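Local coordinates for UPF0141 protein yjdB (Campylobacter jejuni subsp. jejuni HB93-13, PDB 4TN0) that probably transfers phosphoethanolamine to surface acceptors through its zinc-binding periplasmic domain, and is required for polymyxin resistance and motility in Campylobacter jejuni, at residues T27-A30 with A31-S34; V53-D56 with N57-S60; M91-L94 with Y95-V99; F136-K139 with L140-S144. All coordinates share one frame; numbering follows the deposited sequence.

Interaction 1: T27-A30 with A31-S34; sequences TARA and ANYS
Arg29 and Asn32 meet side chain to side chain across a tight turn in the loop that follows strand 18-24 of this alkaline phosphatase-like domain. The guanidinium comes side-on. Both NE and NH2 bond to the same atom, Asn32 OD1. Arg29 NE lies 2.8 Å from Asn32 OD1, with an N-H...O angle of 157°. Arg29 NH2 is 3.1 Å from Asn32 OD1 and its bond is more bent. OD1 sits at the guanidinium edge and in its plane. The amide plane is turned 69° from the guanidinium plane. NE stands above the carbonyl plane of Asn32, and NH2 is only slightly tilted from it, on the same face. Arg29 CG sits between the backbone N and the carbonyl carbon (chi1 80°), and the extended chain beyond it runs out to Asn32. NH1 has other partners, a salt bridge to Glu233 and a bond to Glu229 O, which should further restrict the group's rotation. Asn32 ND2 is bonded to Asp194 of helix 186-211.

The turn itself is closed by Tyr33 N, 2.9 Å from Ala30 O. The Tyr33 ring lies back along 28-30. Arg29 O is at its edge, 3.2 Å from Tyr33 CD1, and Ala28 CB is also near the ring plane. The phenol OH is hydrogen-bonded to Tyr223 OH of strand 218-224. The zinc ion is about 10 Å from the Ala28 side chain, and Thr27 N bonds to its ligand Asp226. At the phenol end of the ring, Ala28 CB rests 3.5 Å from Tyr33 OH.

Interaction 2: V53-D56 with N57-S60; sequences VFFD and NFSS
Phe55 and Phe58 stand side by side and point the same way from a chain that turns a corner between them. The aromatic contact is an offset edge-to-face pair. The edge of Phe58 is directed toward the face of Phe55. The ring centroids are 5.8 Å apart and the planes are inclined at 69°.

Apolar contact is closest nearer the backbone. Phe58 CD2 lies 3.8 Å from Phe55 CB and 4.1 Å from Phe55 CG. The two CB atoms are 4.1 Å apart. Phe55 CG lies anti to its carbonyl carbon, whereas Phe58 CG is turned roughly anti to its backbone N (chi1 -151°). With these torsions the two side chains lie alongside each other across the corner.

The polar residues sit at the corner itself. Asp56 OD1 comes within 3.5 Å of Asn57 N. The carboxylate and the amide of Asn57 are nearly parallel, with planes 12° apart. Both residues are partly exposed, while the two phenylalanines are buried.

The corner interrupts strand 53-59 of the large mixed sheet. On one flank, Phe55 pairs through its backbone with Ala255 and Phe58 with Ile253, both in antiparallel strand 252-259. On the other, Asn57 pairs with Leu276 of parallel strand 276-277. Both side chains also touch Ala255 and Leu276, so the pair rests on strands 252-259 and 276-277.

Interaction 3: M91-L94 with Y95-V99; sequences MDVL and YKTGV
Tyr95 and Lys96 continue the helix of 91-94 through regular backbone hydrogen bonds. Tyr95 N is 3.0 Å from Met91 O, and Lys96 N is 2.9 Å from Asp92 O. After Lys96 the pattern changes. Leu94 O accepts Val99 N at 2.9 Å, five residues on, and receives a weak bond from Thr97 N as well. Gly98 N bonds to Tyr95 O.

The bonds Val99 N to Leu94 O and Gly98 N to Tyr95 O form a Schellman motif, and it ends helix 90-96. Gly98 is its C-prime residue, with a positive phi of 89°. Having no side chain, Gly98 takes up this backbone shape without steric conflict.

Apolar contact follows the same reversal. The chain folds back and sets Val99 beside Leu94, with Leu94 CB 4.0 Å from Val99 CB. Val99 CG2 reaches the carbonyl of Leu94, 3.2 Å from its O. Both side chains also touch Phe289, and Leu94 continues to Ile148 of strand 146-152.

Polar side chains lie elsewhere round the helix. Lys96 CG sits between the backbone N and the carbonyl carbon (chi1 77°), and Lys96 CG is 3.3 Å from Asp92 O. The rest of the chain is extended. Its NZ leaves the contact to meet Ile5 O and the carboxylate of Glu88. Asp92 is bound outside the contact: OD2 accepts from Asn89 N and forms a salt bridge with Arg117. Thr97 CB comes 3.0 Å from Val93 O.

Interaction 4: F136-K139 with L140-S144; sequences FKEK and LNHLS
Leu140 lies over one face of the Phe136 ring, and this is the closely packed side of the contact. Its CD1 makes a CH-pi contact, 4.2 Å from the ring centroid and 28° off the normal. The nearest ring atom is Phe136 CZ, 3.8 Å from Leu140 CD1. Phe136 CG is anti to the backbone N (chi1 171°), which brings the CZ end of the ring to Leu140. Both residues are buried. Phe136 also touches Val21 and Ile149 of the sheet and Leu210 of helix 186-211, and Leu140 touches Leu19.

The opposite character is found at Glu138 and His142, which are exposed, and both touch a crystal neighbour. The imidazole is held by the backbone rather than by the carboxylate. His142 ND1 donates to Glu138 O at 3.1 Å, near the line of the C=O bond and in the ring plane. The carboxylate is set 54° from the imidazole plane, and its OE2 approaches His142 CE1 to 3.1 Å. Lys139 NZ makes a weak bond to His142 O, 3.4 Å away. The stronger partner of Lys139 NZ is Asp100, in a salt bridge.

The last backbone bonds are irregular. Leu140 N is 3.0 Å from Lys137 O, and its bond to Phe136 O is weak. Asn141 N and His142 N make weak bonds to Glu138 O and Lys139 O. These i to i+3 bonds, beside one weak i to i+4 bond, belong to a helix C-terminus unwinding, here where helix 133-139 leads toward strand 146-152.

How the interactions relate
All four contacts are local and follow one another along the chain within the alkaline phosphatase-like domain. Interactions 1 and 2 are neighbours: their centres are 10 Å apart, and Tyr33 CB packs 3.8 Å from Phe54 CZ. Both also adjoin strand 252-259. Interaction 1 lies near the zinc site. Interactions 3 and 4 end helices 90-96 and 133-139, which lead into strands 100-105 and 146-152, side by side in the large sheet. Their centres are 18 Å apart, and Asp100 follows Val99 and bonds to Lys139. Interaction 1 is about 30 Å, centre to centre, from both, across the chain's centre. The first pair thus probably belongs to the zinc-site side, the second to the sheet's far side.

Interaction 1: T27-A30 with A31-S34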
loop_
_atom_site.group_PDB
_atom_site.type_symbol
_atom_site.label_atom_id
_atom_site.label_comp_id
_atom_site.label_asym_id
_atom_site.label_seq_id
_atom_site.Cartn_x
_atom_site.Cartn_y
_atom_site.Cartn_z
ATOM N N THR A 27 -4.557 7.657 -1.538
ATOM C CA THR A 27 -5.890 8.197 -1.819
ATOM C C THR A 27 -6.826 7.196 -2.552
ATOM O O THR A 27 -8.028 7.446 -2.758
ATOM C CB THR A 27 -5.731 9.552 -2.613
ATOM O OG1 THR A 27 -4.984 10.489 -1.809
ATOM C CG2 THR A 27 -7.052 10.167 -2.998
ATOM N N ALA A 28 -6.288 6.040 -2.924
ATOM C CA ALA A 28 -7.123 5.028 -3.575
ATOM C C ALA A 28 -8.155 4.430 -2.603
ATOM O O ALA A 28 -7.824 4.055 -1.468
ATOM C CB ALA A 28 -6.262 3.929 -4.169
ATOM N N ARG A 29 -9.393 4.311 -3.080
ATOM C CA ARG A 29 -10.478 3.822 -2.275
ATOM C C ARG A 29 -10.975 2.541 -2.909
ATOM O O ARG A 29 -10.984 2.419 -4.130
ATOM C CB ARG A 29 -11.609 4.855 -2.180
ATOM C CG ARG A 29 -12.555 4.920 -3.377
ATOM C CD ARG A 29 -13.442 6.167 -3.321
ATOM N NE ARG A 29 -14.560 6.071 -4.254
ATOM C CZ ARG A 29 -15.545 6.964 -4.353
ATOM N NH1 ARG A 29 -15.555 8.041 -3.582
ATOM N NH2 ARG A 29 -16.527 6.777 -5.221
ATOM N N ALA A 30 -11.391 1.596 -2.061
ATOM C CA ALA A 30 -11.757 0.241 -2.476
ATOM C C ALA A 30 -12.981 0.191 -3.389
ATOM O O ALA A 30 -13.047 -0.650 -4.286
ATOM C CB ALA A 30 -11.993 -0.640 -1.233
ATOM N N ALA A 31 -13.962 1.059 -3.124
ATOM C CA ALA A 31 -15.245 1.069 -3.836
ATOM C C ALA A 31 -15.090 1.216 -5.352
ATOM O O ALA A 31 -16.041 1.000 -6.100
ATOM C CB ALA A 31 -16.144 2.185 -3.297
ATOM N N ASN A 32 -13.914 1.633 -5.806
ATOM C CA ASN A 32 -13.701 1.831 -7.244
ATOM C C ASN A 32 -12.717 0.814 -7.813
ATOM O O ASN A 32 -12.059 1.057 -8.813
ATOM C CB ASN A 32 -13.219 3.246 -7.541
ATOM C CG ASN A 32 -14.314 4.282 -7.389
ATOM O OD1 ASN A 32 -15.008 4.335 -6.375
ATOM N ND2 ASN A 32 -14.472 5.114 -8.397
ATOM N N TYR A 33 -12.594 -0.315 -7.133
ATOM C CA TYR A 33 -11.784 -1.420 -7.615
ATOM C C TYR A 33 -12.686 -2.464 -8.290
ATOM O O TYR A 33 -13.673 -2.928 -7.710
ATOM C CB TYR A 33 -10.953 -2.009 -6.463
ATOM C CG TYR A 33 -9.662 -1.245 -6.288
ATOM C CD1 TYR A 33 -9.675 0.088 -5.886
ATOM C CD2 TYR A 33 -8.425 -1.840 -6.570
ATOM C CE1 TYR A 33 -8.498 0.813 -5.762
ATOM C CE2 TYR A 33 -7.235 -1.128 -6.442
ATOM C CZ TYR A 33 -7.284 0.207 -6.048
ATOM O OH TYR A 33 -6.131 0.936 -5.914
ATOM N N SER A 34 -12.414 -2.739 -9.563
ATOM C CA SER A 34 -13.191 -3.741 -10.287
ATOM C C SER A 34 -12.873 -5.157 -9.775
ATOM O O SER A 34 -13.694 -6.066 -9.899
ATOM C CB SER A 34 -12.954 -3.625 -11.796
ATOM O OG SER A 34 -11.568 -3.665 -12.115
#

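Interaction 2: V53-D56 with N57-S60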
loop_
_atom_site.group_PDB
_atom_site.type_symbol
_atom_site.label_atom_id
_atom_site.label_comp_id
_atom_site.label_asym_id
_atom_site.label_seq_id
_atom_site.Cartn_x
_atom_site.Cartn_y
_atom_site.Cartn_z
ATOM N N VAL A 53 -4.588 -11.495 -5.488
ATOM C CA VAL A 53 -5.595 -11.625 -4.432
ATOM C C VAL A 53 -6.024 -10.239 -3.952
ATOM O O VAL A 53 -5.176 -9.394 -3.648
ATOM C CB VAL A 53 -5.074 -12.446 -3.226
ATOM C CG1 VAL A 53 -6.098 -12.473 -2.115
ATOM C CG2 VAL A 53 -4.736 -13.859 -3.647
ATOM N N PHE A 54 -7.337 -10.015 -3.887
ATOM C CA PHE A 54 -7.887 -8.729 -3.471
ATOM C C PHE A 54 -8.699 -8.816 -2.186
ATOM O O PHE A 54 -9.734 -9.487 -2.132
ATOM C CB PHE A 54 -8.749 -8.139 -4.590
ATOM C CG PHE A 54 -9.445 -6.856 -4.215
ATOM C CD1 PHE A 54 -8.769 -5.645 -4.238
ATOM C CD2 PHE A 54 -10.773 -6.862 -3.846
ATOM C CE1 PHE A 54 -9.417 -4.461 -3.904
ATOM C CE2 PHE A 54 -11.420 -5.684 -3.500
ATOM C CZ PHE A 54 -10.739 -4.484 -3.530
ATOM N N PHE A 55 -8.246 -8.086 -1.174
ATOM C CA PHE A 55 -8.938 -8.004 0.099
ATOM C C PHE A 55 -10.114 -7.030 0.014
ATOM O O PHE A 55 -9.931 -5.815 -0.105
ATOM C CB PHE A 55 -7.953 -7.574 1.175
ATOM C CG PHE A 55 -6.872 -8.578 1.421
ATOM C CD1 PHE A 55 -5.804 -8.689 0.548
ATOM C CD2 PHE A 55 -6.931 -9.429 2.514
ATOM C CE1 PHE A 55 -4.812 -9.623 0.763
ATOM C CE2 PHE A 55 -5.939 -10.359 2.729
ATOM C CZ PHE A 55 -4.883 -10.452 1.856
ATOM N N ASP A 56 -11.328 -7.556 0.088
ATOM C CA ASP A 56 -12.481 -6.713 -0.189
ATOM C C ASP A 56 -13.072 -6.091 1.062
ATOM O O ASP A 56 -14.056 -5.376 0.983
ATOM C CB ASP A 56 -13.552 -7.509 -0.942
ATOM C CG ASP A 56 -13.806 -8.866 -0.331
ATOM O OD1 ASP A 56 -14.398 -8.919 0.772
ATOM O OD2 ASP A 56 -13.393 -9.876 -0.954
ATOM N N ASN A 57 -12.454 -6.339 2.208
ATOM C CA ASN A 57 -12.962 -5.828 3.477
ATOM C C ASN A 57 -11.847 -5.245 4.353
ATOM O O ASN A 57 -11.771 -5.494 5.543
ATOM C CB ASN A 57 -13.701 -6.950 4.210
ATOM C CG ASN A 57 -14.594 -6.432 5.328
ATOM O OD1 ASN A 57 -14.967 -5.255 5.354
ATOM N ND2 ASN A 57 -14.941 -7.312 6.261
ATOM N N PHE A 58 -11.008 -4.430 3.731
ATOM C CA PHE A 58 -9.782 -3.913 4.313
ATOM C C PHE A 58 -9.962 -2.438 4.658
ATOM O O PHE A 58 -10.402 -1.651 3.811
ATOM C CB PHE A 58 -8.648 -4.095 3.306
ATOM C CG PHE A 58 -7.295 -4.259 3.916
ATOM C CD1 PHE A 58 -6.485 -3.165 4.146
ATOM C CD2 PHE A 58 -6.809 -5.520 4.217
ATOM C CE1 PHE A 58 -5.223 -3.325 4.689
ATOM C CE2 PHE A 58 -5.547 -5.684 4.759
ATOM C CZ PHE A 58 -4.758 -4.592 5.001
ATOM N N SER A 59 -9.613 -2.058 5.885
ATOM C CA SER A 59 -9.804 -0.687 6.365
ATOM C C SER A 59 -8.511 0.025 6.712
ATOM O O SER A 59 -7.506 -0.614 6.990
ATOM C CB SER A 59 -10.708 -0.678 7.594
ATOM O OG SER A 59 -12.070 -0.673 7.208
ATOM N N SER A 60 -8.560 1.352 6.753
ATOM C CA SER A 60 -7.370 2.132 7.051
ATOM C C SER A 60 -7.403 2.582 8.488
ATOM O O SER A 60 -8.440 2.563 9.149
ATOM C CB SER A 60 -7.249 3.366 6.147
ATOM O OG SER A 60 -8.320 4.260 6.388
#

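Interaction 3: M91-L94 with Y95-V99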
loop_
_atom_site.group_PDB
_atom_site.type_symbol
_atom_site.label_atom_id
_atom_site.label_comp_id
_atom_site.label_asym_id
_atom_site.label_seq_id
_atom_site.Cartn_x
_atom_site.Cartn_y
_atom_site.Cartn_z
ATOM N N MET A 91 9.746 -1.230 9.982
ATOM C CA MET A 91 10.928 -1.152 9.125
ATOM C C MET A 91 12.230 -1.152 9.945
ATOM O O MET A 91 13.247 -1.667 9.508
ATOM C CB MET A 91 10.881 0.105 8.234
ATOM C CG MET A 91 9.678 0.192 7.315
ATOM S SD MET A 91 9.577 -1.151 6.132
ATOM C CE MET A 91 11.147 -0.937 5.285
ATOM N N ASP A 92 12.209 -0.492 11.091
ATOM C CA ASP A 92 13.360 -0.474 11.978
ATOM C C ASP A 92 13.628 -1.888 12.501
ATOM O O ASP A 92 14.768 -2.299 12.658
ATOM C CB ASP A 92 13.125 0.467 13.163
ATOM C CG ASP A 92 12.957 1.898 12.744
ATOM O OD1 ASP A 92 13.842 2.437 12.030
ATOM O OD2 ASP A 92 11.905 2.469 13.120
ATOM N N VAL A 93 12.562 -2.611 12.822
ATOM C CA VAL A 93 12.710 -3.974 13.298
ATOM C C VAL A 93 13.321 -4.866 12.230
ATOM O O VAL A 93 14.236 -5.629 12.524
ATOM C CB VAL A 93 11.375 -4.564 13.768
ATOM C CG1 VAL A 93 11.564 -6.015 14.209
ATOM C CG2 VAL A 93 10.835 -3.728 14.905
ATOM N N LEU A 94 12.868 -4.742 10.985
ATOM C CA LEU A 94 13.452 -5.559 9.920
ATOM C C LEU A 94 14.903 -5.175 9.665
ATOM O O LEU A 94 15.735 -6.042 9.409
ATOM C CB LEU A 94 12.662 -5.426 8.632
ATOM C CG LEU A 94 11.197 -5.830 8.644
ATOM C CD1 LEU A 94 10.574 -5.434 7.310
ATOM C CD2 LEU A 94 11.063 -7.306 8.875
ATOM N N TYR A 95 15.214 -3.884 9.762
ATOM C CA TYR A 95 16.577 -3.413 9.516
ATOM C C TYR A 95 17.557 -3.880 10.578
ATOM O O TYR A 95 18.655 -4.333 10.265
ATOM C CB TYR A 95 16.621 -1.886 9.456
ATOM C CG TYR A 95 18.015 -1.283 9.329
ATOM C CD1 TYR A 95 18.554 -0.968 8.086
ATOM C CD2 TYR A 95 18.785 -1.015 10.465
ATOM C CE1 TYR A 95 19.822 -0.407 7.973
ATOM C CE2 TYR A 95 20.045 -0.461 10.364
ATOM C CZ TYR A 95 20.561 -0.158 9.116
ATOM O OH TYR A 95 21.819 0.397 9.017
ATOM N N LYS A 96 17.158 -3.761 11.837
ATOM C CA LYS A 96 18.041 -4.104 12.937
ATOM C C LYS A 96 18.196 -5.617 13.049
ATOM O O LYS A 96 19.083 -6.109 13.735
ATOM C CB LYS A 96 17.529 -3.483 14.243
ATOM C CG LYS A 96 16.356 -4.188 14.875
ATOM C CD LYS A 96 15.901 -3.440 16.116
ATOM C CE LYS A 96 14.869 -4.245 16.889
ATOM N NZ LYS A 96 14.319 -3.411 17.979
ATOM N N THR A 97 17.348 -6.332 12.322
ATOM C CA THR A 97 17.285 -7.783 12.356
ATOM C C THR A 97 17.963 -8.329 11.067
ATOM O O THR A 97 17.924 -9.519 10.737
ATOM C CB THR A 97 15.806 -8.199 12.556
ATOM O OG1 THR A 97 15.489 -8.120 13.952
ATOM C CG2 THR A 97 15.531 -9.548 12.146
ATOM N N GLY A 98 18.626 -7.424 10.351
ATOM C CA GLY A 98 19.491 -7.806 9.250
ATOM C C GLY A 98 18.851 -7.908 7.880
ATOM O O GLY A 98 19.523 -8.257 6.920
ATOM N N VAL A 99 17.552 -7.639 7.783
ATOM C CA VAL A 99 16.872 -7.626 6.484
ATOM C C VAL A 99 17.333 -6.448 5.621
ATOM O O VAL A 99 17.541 -5.347 6.126
ATOM C CB VAL A 99 15.355 -7.570 6.664
ATOM C CG1 VAL A 99 14.646 -7.755 5.334
ATOM C CG2 VAL A 99 14.923 -8.629 7.662
#

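Interaction 4: F136-K139 with L140-S144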
loop_
_atom_site.group_PDB
_atom_site.type_symbol
_atom_site.label_atom_id
_atom_site.label_comp_id
_atom_site.label_asym_id
_atom_site.label_seq_id
_atom_site.Cartn_x
_atom_site.Cartn_y
_atom_site.Cartn_z
ATOM N N PHE A 136 14.007 1.019 -8.537
ATOM C CA PHE A 136 13.600 -0.343 -8.221
ATOM C C PHE A 136 14.371 -1.355 -9.051
ATOM O O PHE A 136 14.854 -2.354 -8.521
ATOM C CB PHE A 136 12.110 -0.520 -8.456
ATOM C CG PHE A 136 11.633 -1.940 -8.361
ATOM C CD1 PHE A 136 11.696 -2.632 -7.152
ATOM C CD2 PHE A 136 11.059 -2.567 -9.454
ATOM C CE1 PHE A 136 11.227 -3.935 -7.053
ATOM C CE2 PHE A 136 10.583 -3.875 -9.357
ATOM C CZ PHE A 136 10.663 -4.557 -8.152
ATOM N N LYS A 137 14.524 -1.075 -10.345
ATOM C CA LYS A 137 15.284 -1.966 -11.217
ATOM C C LYS A 137 16.739 -2.000 -10.747
ATOM O O LYS A 137 17.338 -3.062 -10.648
ATOM C CB LYS A 137 15.171 -1.525 -12.688
ATOM C CG LYS A 137 13.876 -1.994 -13.344
ATOM C CD LYS A 137 13.697 -1.526 -14.786
ATOM C CE LYS A 137 12.229 -1.745 -15.209
ATOM N NZ LYS A 137 11.810 -1.213 -16.543
ATOM N N GLU A 138 17.277 -0.841 -10.390
ATOM C CA GLU A 138 18.653 -0.759 -9.948
ATOM C C GLU A 138 18.907 -1.493 -8.628
ATOM O O GLU A 138 19.982 -2.062 -8.412
ATOM C CB GLU A 138 19.074 0.698 -9.815
ATOM C CG GLU A 138 20.467 0.859 -9.229
ATOM C CD GLU A 138 21.595 0.286 -10.120
ATOM O OE1 GLU A 138 21.318 -0.168 -11.262
ATOM O OE2 GLU A 138 22.769 0.295 -9.673
ATOM N N LYS A 139 17.923 -1.497 -7.742
ATOM C CA LYS A 139 18.079 -2.217 -6.489
ATOM C C LYS A 139 17.939 -3.723 -6.748
ATOM O O LYS A 139 18.439 -4.537 -5.970
ATOM C CB LYS A 139 17.053 -1.725 -5.453
ATOM C CG LYS A 139 16.992 -2.531 -4.156
ATOM C CD LYS A 139 18.278 -2.404 -3.354
ATOM C CE LYS A 139 18.289 -3.372 -2.172
ATOM N NZ LYS A 139 19.529 -3.237 -1.355
ATOM N N LEU A 140 17.305 -4.098 -7.859
ATOM C CA LEU A 140 17.122 -5.517 -8.155
ATOM C C LEU A 140 18.447 -6.180 -8.565
ATOM O O LEU A 140 18.552 -7.407 -8.596
ATOM C CB LEU A 140 16.059 -5.709 -9.241
ATOM C CG LEU A 140 14.595 -5.799 -8.773
ATOM C CD1 LEU A 140 13.656 -6.177 -9.916
ATOM C CD2 LEU A 140 14.421 -6.772 -7.621
ATOM N N ASN A 141 19.449 -5.364 -8.889
ATOM C CA ASN A 141 20.787 -5.863 -9.219
ATOM C C ASN A 141 21.598 -6.098 -7.941
ATOM O O ASN A 141 22.346 -7.075 -7.847
ATOM C CB ASN A 141 21.521 -4.906 -10.178
ATOM C CG ASN A 141 20.965 -4.952 -11.610
ATOM O OD1 ASN A 141 20.388 -5.956 -12.034
ATOM N ND2 ASN A 141 21.135 -3.857 -12.351
ATOM N N HIS A 142 21.428 -5.220 -6.951
ATOM C CA HIS A 142 22.168 -5.335 -5.695
ATOM C C HIS A 142 21.328 -5.878 -4.535
ATOM O O HIS A 142 21.322 -5.308 -3.444
ATOM C CB HIS A 142 22.765 -3.991 -5.286
ATOM C CG HIS A 142 23.514 -3.293 -6.375
ATOM N ND1 HIS A 142 22.903 -2.791 -7.505
ATOM C CD2 HIS A 142 24.831 -3.001 -6.500
ATOM C CE1 HIS A 142 23.811 -2.220 -8.280
ATOM N NE2 HIS A 142 24.989 -2.331 -7.691
ATOM N N LEU A 143 20.666 -7.008 -4.763
ATOM C CA LEU A 143 19.867 -7.663 -3.732
ATOM C C LEU A 143 20.741 -8.438 -2.735
ATOM O O LEU A 143 21.893 -8.754 -3.022
ATOM C CB LEU A 143 18.851 -8.618 -4.368
ATOM C CG LEU A 143 17.681 -8.064 -5.177
ATOM C CD1 LEU A 143 16.686 -9.182 -5.475
ATOM C CD2 LEU A 143 16.988 -6.900 -4.458
ATOM N N SER A 144 20.184 -8.720 -1.559
ATOM C CA SER A 144 20.769 -9.645 -0.587
ATOM C C SER A 144 19.918 -10.906 -0.528
ATOM O O SER A 144 19.170 -11.194 -1.469
ATOM C CB SER A 144 20.881 -9.011 0.800
ATOM O OG SER A 144 21.587 -7.784 0.749
#